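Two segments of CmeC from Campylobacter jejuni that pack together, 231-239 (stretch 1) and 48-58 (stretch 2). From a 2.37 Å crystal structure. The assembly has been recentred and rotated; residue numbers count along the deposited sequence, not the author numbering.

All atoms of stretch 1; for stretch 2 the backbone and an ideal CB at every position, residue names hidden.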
ATOM      1  N   ALA B 231      16.116  -6.291 -11.471  1.00 50.51           N
ATOM      2  CA  ALA B 231      15.739  -6.383 -10.065  1.00 54.26           C
ATOM      3  C   ALA B 231      16.961  -6.382  -9.151  1.00 56.26           C
ATOM      4  O   ALA B 231      16.937  -5.793  -8.073  1.00 55.63           O
ATOM      5  CB  ALA B 231      14.901  -7.631  -9.826  1.00 40.26           C
ATOM      6  N   LEU B 232      18.030  -7.034  -9.590  1.00 52.69           N
ATOM      7  CA  LEU B 232      19.246  -7.114  -8.789  1.00 58.57           C
ATOM      8  C   LEU B 232      20.006  -5.787  -8.797  1.00 53.06           C
ATOM      9  O   LEU B 232      20.589  -5.391  -7.786  1.00 53.09           O
ATOM     10  CB  LEU B 232      20.148  -8.242  -9.293  1.00 35.08           C
ATOM     11  CG  LEU B 232      21.372  -8.543  -8.425  1.00 54.06           C
ATOM     12  CD1 LEU B 232      20.939  -9.005  -7.042  1.00 42.31           C
ATOM     13  CD2 LEU B 232      22.275  -9.572  -9.085  1.00 46.26           C
ATOM     14  N   LYS B 233      19.988  -5.104  -9.938  1.00 50.31           N
ATOM     15  CA  LYS B 233      20.653  -3.812 -10.079  1.00 53.77           C
ATOM     16  C   LYS B 233      20.022  -2.757  -9.174  1.00 51.02           C
ATOM     17  O   LYS B 233      20.724  -2.012  -8.490  1.00 46.84           O
ATOM     18  CB  LYS B 233      20.610  -3.343 -11.534  1.00 42.96           C
ATOM     19  CG  LYS B 233      21.430  -4.192 -12.488  1.00 55.80           C
ATOM     20  CD  LYS B 233      22.897  -4.188 -12.105  1.00 59.30           C
ATOM     21  CE  LYS B 233      23.730  -4.989 -13.090  1.00 68.97           C
ATOM     22  NZ  LYS B 233      25.152  -5.085 -12.656  1.00 54.58           N
ATOM     23  N   ILE B 234      18.694  -2.703  -9.177  1.00 42.55           N
ATOM     24  CA  ILE B 234      17.951  -1.740  -8.372  1.00 53.77           C
ATOM     25  C   ILE B 234      18.205  -1.961  -6.880  1.00 53.93           C
ATOM     26  O   ILE B 234      18.211  -1.015  -6.089  1.00 61.43           O
ATOM     27  CB  ILE B 234      16.433  -1.824  -8.670  1.00 55.22           C
ATOM     28  CG1 ILE B 234      16.152  -1.416 -10.119  1.00 58.23           C
ATOM     29  CG2 ILE B 234      15.637  -0.939  -7.725  1.00 67.81           C
ATOM     30  CD1 ILE B 234      14.677  -1.371 -10.471  1.00 52.81           C
ATOM     31  N   LEU B 235      18.449  -3.211  -6.505  1.00 48.79           N
ATOM     32  CA  LEU B 235      18.643  -3.564  -5.104  1.00 48.30           C
ATOM     33  C   LEU B 235      20.040  -3.240  -4.569  1.00 51.23           C
ATOM     34  O   LEU B 235      20.211  -3.046  -3.366  1.00 50.91           O
ATOM     35  CB  LEU B 235      18.360  -5.057  -4.894  1.00 39.12           C
ATOM     36  CG  LEU B 235      16.900  -5.508  -4.793  1.00 48.81           C
ATOM     37  CD1 LEU B 235      16.811  -7.027  -4.820  1.00 41.98           C
ATOM     38  CD2 LEU B 235      16.248  -4.956  -3.533  1.00 33.94           C
ATOM     39  N   THR B 236      21.036  -3.180  -5.451  1.00 47.93           N
ATOM     40  CA  THR B 236      22.429  -3.187  -5.005  1.00 42.20           C
ATOM     41  C   THR B 236      23.340  -2.098  -5.582  1.00 40.17           C
ATOM     42  O   THR B 236      24.427  -1.859  -5.049  1.00 47.40           O
ATOM     43  CB  THR B 236      23.085  -4.551  -5.324  1.00 44.18           C
ATOM     44  OG1 THR B 236      23.006  -4.805  -6.732  1.00 47.13           O
ATOM     45  CG2 THR B 236      22.389  -5.674  -4.572  1.00 54.38           C
ATOM     46  N   SER B 237      22.917  -1.441  -6.657  1.00 45.64           N
ATOM     47  CA  SER B 237      23.817  -0.540  -7.375  1.00 54.53           C
ATOM     48  C   SER B 237      23.512   0.944  -7.176  1.00 54.75           C
ATOM     49  O   SER B 237      22.357   1.341  -7.029  1.00 53.71           O
ATOM     50  CB  SER B 237      23.792  -0.862  -8.872  1.00 47.69           C
ATOM     51  OG  SER B 237      24.702  -0.040  -9.580  1.00 65.17           O
ATOM     52  N   ASN B 238      24.569   1.754  -7.175  1.00 52.74           N
ATOM     53  CA  ASN B 238      24.442   3.209  -7.159  1.00 56.82           C
ATOM     54  C   ASN B 238      25.121   3.816  -8.383  1.00 61.69           C
ATOM     55  O   ASN B 238      25.295   5.032  -8.477  1.00 65.60           O
ATOM     56  CB  ASN B 238      25.043   3.798  -5.883  1.00 63.46           C
ATOM     57  CG  ASN B 238      26.544   3.601  -5.800  1.00 68.36           C
ATOM     58  OD1 ASN B 238      27.080   2.605  -6.286  1.00 63.63           O
ATOM     59  ND2 ASN B 238      27.234   4.554  -5.181  1.00 61.73           N
ATOM     60  N   ASP B 239      25.509   2.952  -9.316  1.00 56.68           N
ATOM     61  CA  ASP B 239      26.151   3.379 -10.552  1.00 55.77           C
ATOM     62  C   ASP B 239      25.168   3.256 -11.712  1.00 57.13           C
ATOM     63  O   ASP B 239      24.661   2.173 -11.994  1.00 49.07           O
ATOM     64  CB  ASP B 239      27.408   2.547 -10.821  1.00 66.21           C
ATOM     65  CG  ASP B 239      28.238   3.093 -11.965  1.00 60.51           C
ATOM     66  OD1 ASP B 239      27.821   2.944 -13.133  1.00 67.87           O
ATOM     67  OD2 ASP B 239      29.315   3.666 -11.698  1.00 72.42           O
ATOM     68  N   UNK B  48      29.608 -10.579  -2.659  1.00 53.96           N
ATOM     69  CA  UNK B  48      29.875  -9.243  -3.177  1.00 59.82           C
ATOM     70  C   UNK B  48      28.592  -8.452  -3.397  1.00 56.59           C
ATOM     71  O   UNK B  48      28.543  -7.253  -3.128  1.00 54.52           O
ATOM     72  CB  UNK B  48      30.660  -9.334  -4.487  1.00 59.82           C
ATOM     73  N   UNK B  49      27.553  -9.124  -3.885  1.00 51.04           N
ATOM     74  CA  UNK B  49      26.304  -8.442  -4.205  1.00 61.10           C
ATOM     75  C   UNK B  49      25.509  -8.136  -2.935  1.00 58.45           C
ATOM     76  O   UNK B  49      24.669  -7.239  -2.922  1.00 55.52           O
ATOM     77  CB  UNK B  49      25.465  -9.290  -5.163  1.00 61.10           C
ATOM     78  N   UNK B  50      25.788  -8.870  -1.863  1.00 46.10           N
ATOM     79  CA  UNK B  50      25.152  -8.603  -0.577  1.00 51.50           C
ATOM     80  C   UNK B  50      25.784  -7.370   0.064  1.00 53.55           C
ATOM     81  O   UNK B  50      25.091  -6.523   0.632  1.00 54.31           O
ATOM     82  CB  UNK B  50      25.272  -9.814   0.351  1.00 51.50           C
ATOM     83  N   UNK B  51      27.107  -7.272  -0.043  1.00 49.50           N
ATOM     84  CA  UNK B  51      27.836  -6.113   0.460  1.00 54.04           C
ATOM     85  C   UNK B  51      27.412  -4.843  -0.269  1.00 57.49           C
ATOM     86  O   UNK B  51      27.325  -3.774   0.333  1.00 55.37           O
ATOM     87  CB  UNK B  51      29.344  -6.327   0.314  1.00 54.04           C
ATOM     88  N   UNK B  52      27.152  -4.970  -1.567  1.00 48.05           N
ATOM     89  CA  UNK B  52      26.676  -3.847  -2.366  1.00 49.44           C
ATOM     90  C   UNK B  52      25.310  -3.379  -1.881  1.00 51.70           C
ATOM     91  O   UNK B  52      25.032  -2.179  -1.845  1.00 52.65           O
ATOM     92  CB  UNK B  52      26.609  -4.232  -3.845  1.00 49.44           C
ATOM     93  N   UNK B  53      24.462  -4.333  -1.510  1.00 46.60           N
ATOM     94  CA  UNK B  53      23.148  -4.021  -0.964  1.00 48.25           C
ATOM     95  C   UNK B  53      23.280  -3.301   0.373  1.00 44.98           C
ATOM     96  O   UNK B  53      22.677  -2.251   0.583  1.00 46.45           O
ATOM     97  CB  UNK B  53      22.318  -5.296  -0.802  1.00 48.25           C
ATOM     98  N   UNK B  54      24.091  -3.860   1.265  1.00 45.04           N
ATOM     99  CA  UNK B  54      24.318  -3.270   2.580  1.00 45.15           C
ATOM    100  C   UNK B  54      24.980  -1.898   2.484  1.00 49.68           C
ATOM    101  O   UNK B  54      25.009  -1.142   3.456  1.00 50.93           O
ATOM    102  CB  UNK B  54      25.180  -4.204   3.432  1.00 45.15           C
ATOM    103  N   UNK B  55      25.509  -1.584   1.307  1.00 45.97           N
ATOM    104  CA  UNK B  55      26.175  -0.311   1.077  1.00 42.46           C
ATOM    105  C   UNK B  55      25.282   0.682   0.333  1.00 47.90           C
ATOM    106  O   UNK B  55      25.262   1.867   0.658  1.00 57.13           O
ATOM    107  CB  UNK B  55      27.469  -0.536   0.292  1.00 42.46           C
ATOM    108  N   UNK B  56      24.531   0.196  -0.651  1.00 47.04           N
ATOM    109  CA  UNK B  56      23.831   1.088  -1.570  1.00 39.85           C
ATOM    110  C   UNK B  56      22.299   1.073  -1.494  1.00 40.35           C
ATOM    111  O   UNK B  56      21.654   1.991  -1.998  1.00 43.86           O
ATOM    112  CB  UNK B  56      24.249   0.736  -2.999  1.00 39.85           C
ATOM    113  N   UNK B  57      21.718   0.047  -0.875  1.00 39.15           N
ATOM    114  CA  UNK B  57      20.257  -0.077  -0.833  1.00 37.40           C
ATOM    115  C   UNK B  57      19.591   1.116  -0.153  1.00 49.14           C
ATOM    116  O   UNK B  57      19.898   1.448   0.990  1.00 45.21           O
ATOM    117  CB  UNK B  57      19.863  -1.365  -0.107  1.00 37.40           C
ATOM    118  N   UNK B  58      18.672   1.753  -0.870  1.00 47.83           N
ATOM    119  CA  UNK B  58      18.030   2.973  -0.395  1.00 50.87           C
ATOM    120  C   UNK B  58      16.952   2.730   0.657  1.00 49.61           C
ATOM    121  O   UNK B  58      16.725   3.576   1.521  1.00 42.26           O
ATOM    122  CB  UNK B  58      17.418   3.721  -1.581  1.00 50.87           C
TER

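Stretch 1 ends a helix at Thr236 and then runs on as a loop, so the carbonyls of Leu235 and Thr236 come at a point where the helix no longer supplies amide donors to follow them. The helix of stretch 2 passes close by, its axis 8.9 Å away at the nearest and inclined by 49°.

Position 48 has nothing of stretch 1 within 5.5 Å of its ideal CB, so almost any helix-compatible residue would serve. It is Lys48, which makes no contact with stretch 1.

At 49 the CB points sideways, 4.8 Å from Thr236 CG2 and 4.9 Å from Leu232 CD1. Two methyl groups invite a modest apolar side chain; valine, isoleucine or leucine could all be considered. The residue is Val49, whose CG2 lies 3.8 Å from Leu232 CD1 and 3.7 Å from Thr236 CG2, an apolar contact between the two helices.

Positions 50 and 51 point away and are unconstrained by stretch 1. They hold Val50 and Asp51.

The CB of 52 points toward stretch 1 and comes to 3.4 Å from Thr236 O. The CB already abuts the carbonyl, so a small residue, or one whose chain turns off to the side, would suit. Leu52 does the latter, its CG lying farther from Thr236 O than its CB does; its CB is 3.8 Å from Thr236 CB, and it offers the carbonyl no donor.

At 53 the CA atoms of the two stretches come nearest: the CA of 53 is 4.2 Å from Thr236 CA. Its ideal CB already lies 3.8 Å from Thr236 CG2 and 4.0 Å from Leu235 O. A small residue suits such a close approach. Ala53 fits, its single methyl resting against Thr236 CG2.

At 54 the CB points away, and Leu54 makes no contact here. The CB of 55 points sideways with no neighbour within 5.5 Å, so a long chain is needed to reach stretch 1. Lys55 does so: its NZ comes within 3.9 Å of Asn238 ND2.

Position 56 faces stretch 1 squarely, its CB 3.3 Å from Thr236 O and 4.3 Å from Asn238 CB. An acceptor at this range favours a short side chain with a donor, such as asparagine, serine or threonine. Asn56 gives a nearly straight hydrogen bond from ND2 to Thr236 O, 2.9 Å long, while its OD1 accepts from Lys55 NZ at 2.8 Å.

At 57 the backbone leaves helical angles (phi/psi -60/124), and the CB is 3.7 Å from Leu235 O; again a short donor is attractive. Asn57 bonds through ND2 to Leu235 O at 3.1 Å, and its side chain also caps the helix that follows.

The CB of 58 has no near neighbour in stretch 1, leaving the choice wide. At Asn58 the link is through the backbone: N donates to water 1 over 2.9 Å, and the water donates to Ile234 O over 3.3 Å.

Stretch 2 48-58: KVVDLALKNNN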
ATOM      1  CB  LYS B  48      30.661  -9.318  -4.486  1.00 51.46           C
ATOM      2  CG  LYS B  48      32.078  -9.840  -4.338  1.00 60.90           C
ATOM      3  CD  LYS B  48      32.809  -9.811  -5.668  1.00 62.28           C
ATOM      4  CE  LYS B  48      34.153 -10.510  -5.576  1.00 70.72           C
ATOM      5  NZ  LYS B  48      35.021  -9.909  -4.527  1.00 69.19           N
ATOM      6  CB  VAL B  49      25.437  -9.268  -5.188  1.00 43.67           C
ATOM      7  CG1 VAL B  49      24.668 -10.355  -4.459  1.00 52.18           C
ATOM      8  CG2 VAL B  49      24.484  -8.360  -5.946  1.00 61.40           C
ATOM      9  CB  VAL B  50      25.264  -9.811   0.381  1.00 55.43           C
ATOM     10  CG1 VAL B  50      24.887  -9.415   1.800  1.00 47.16           C
ATOM     11  CG2 VAL B  50      24.388 -10.954  -0.106  1.00 48.36           C
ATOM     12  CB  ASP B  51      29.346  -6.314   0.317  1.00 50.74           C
ATOM     13  CG  ASP B  51      29.907  -7.278   1.345  1.00 63.17           C
ATOM     14  OD1 ASP B  51      29.202  -7.566   2.335  1.00 64.01           O
ATOM     15  OD2 ASP B  51      31.055  -7.738   1.170  1.00 76.93           O
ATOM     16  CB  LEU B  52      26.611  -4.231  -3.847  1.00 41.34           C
ATOM     17  CG  LEU B  52      27.940  -4.266  -4.605  1.00 59.49           C
ATOM     18  CD1 LEU B  52      27.786  -4.977  -5.942  1.00 36.83           C
ATOM     19  CD2 LEU B  52      28.459  -2.852  -4.803  1.00 44.54           C
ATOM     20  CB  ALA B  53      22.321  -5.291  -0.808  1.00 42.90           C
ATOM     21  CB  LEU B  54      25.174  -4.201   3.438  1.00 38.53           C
ATOM     22  CG  LEU B  54      24.511  -5.514   3.855  1.00 47.39           C
ATOM     23  CD1 LEU B  54      25.512  -6.435   4.538  1.00 45.20           C
ATOM     24  CD2 LEU B  54      23.319  -5.243   4.763  1.00 43.09           C
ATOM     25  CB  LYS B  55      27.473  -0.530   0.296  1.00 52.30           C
ATOM     26  CG  LYS B  55      28.175   0.750  -0.129  1.00 53.56           C
ATOM     27  CD  LYS B  55      29.368   0.457  -1.027  1.00 57.10           C
ATOM     28  CE  LYS B  55      30.011   1.742  -1.527  1.00 61.54           C
ATOM     29  NZ  LYS B  55      29.059   2.570  -2.318  1.00 53.40           N
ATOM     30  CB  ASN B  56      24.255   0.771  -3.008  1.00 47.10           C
ATOM     31  CG  ASN B  56      25.748   0.945  -3.229  1.00 50.89           C
ATOM     32  OD1 ASN B  56      26.373   1.839  -2.659  1.00 48.90           O
ATOM     33  ND2 ASN B  56      26.326   0.086  -4.062  1.00 46.53           N
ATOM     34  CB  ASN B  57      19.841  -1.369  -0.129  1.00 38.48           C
ATOM     35  CG  ASN B  57      18.363  -1.669  -0.291  1.00 49.04           C
ATOM     36  OD1 ASN B  57      17.531  -1.186   0.478  1.00 52.10           O
ATOM     37  ND2 ASN B  57      18.028  -2.473  -1.294  1.00 37.09           N
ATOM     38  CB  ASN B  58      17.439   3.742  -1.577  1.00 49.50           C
ATOM     39  CG  ASN B  58      18.503   4.404  -2.429  1.00 53.76           C
ATOM     40  OD1 ASN B  58      19.391   5.085  -1.916  1.00 53.06           O
ATOM     41  ND2 ASN B  58      18.430   4.194  -3.737  1.00 62.09           N
TER
HETATM   42  O   HOH W   1      18.260   1.127  -3.628  1.00 53.01           O
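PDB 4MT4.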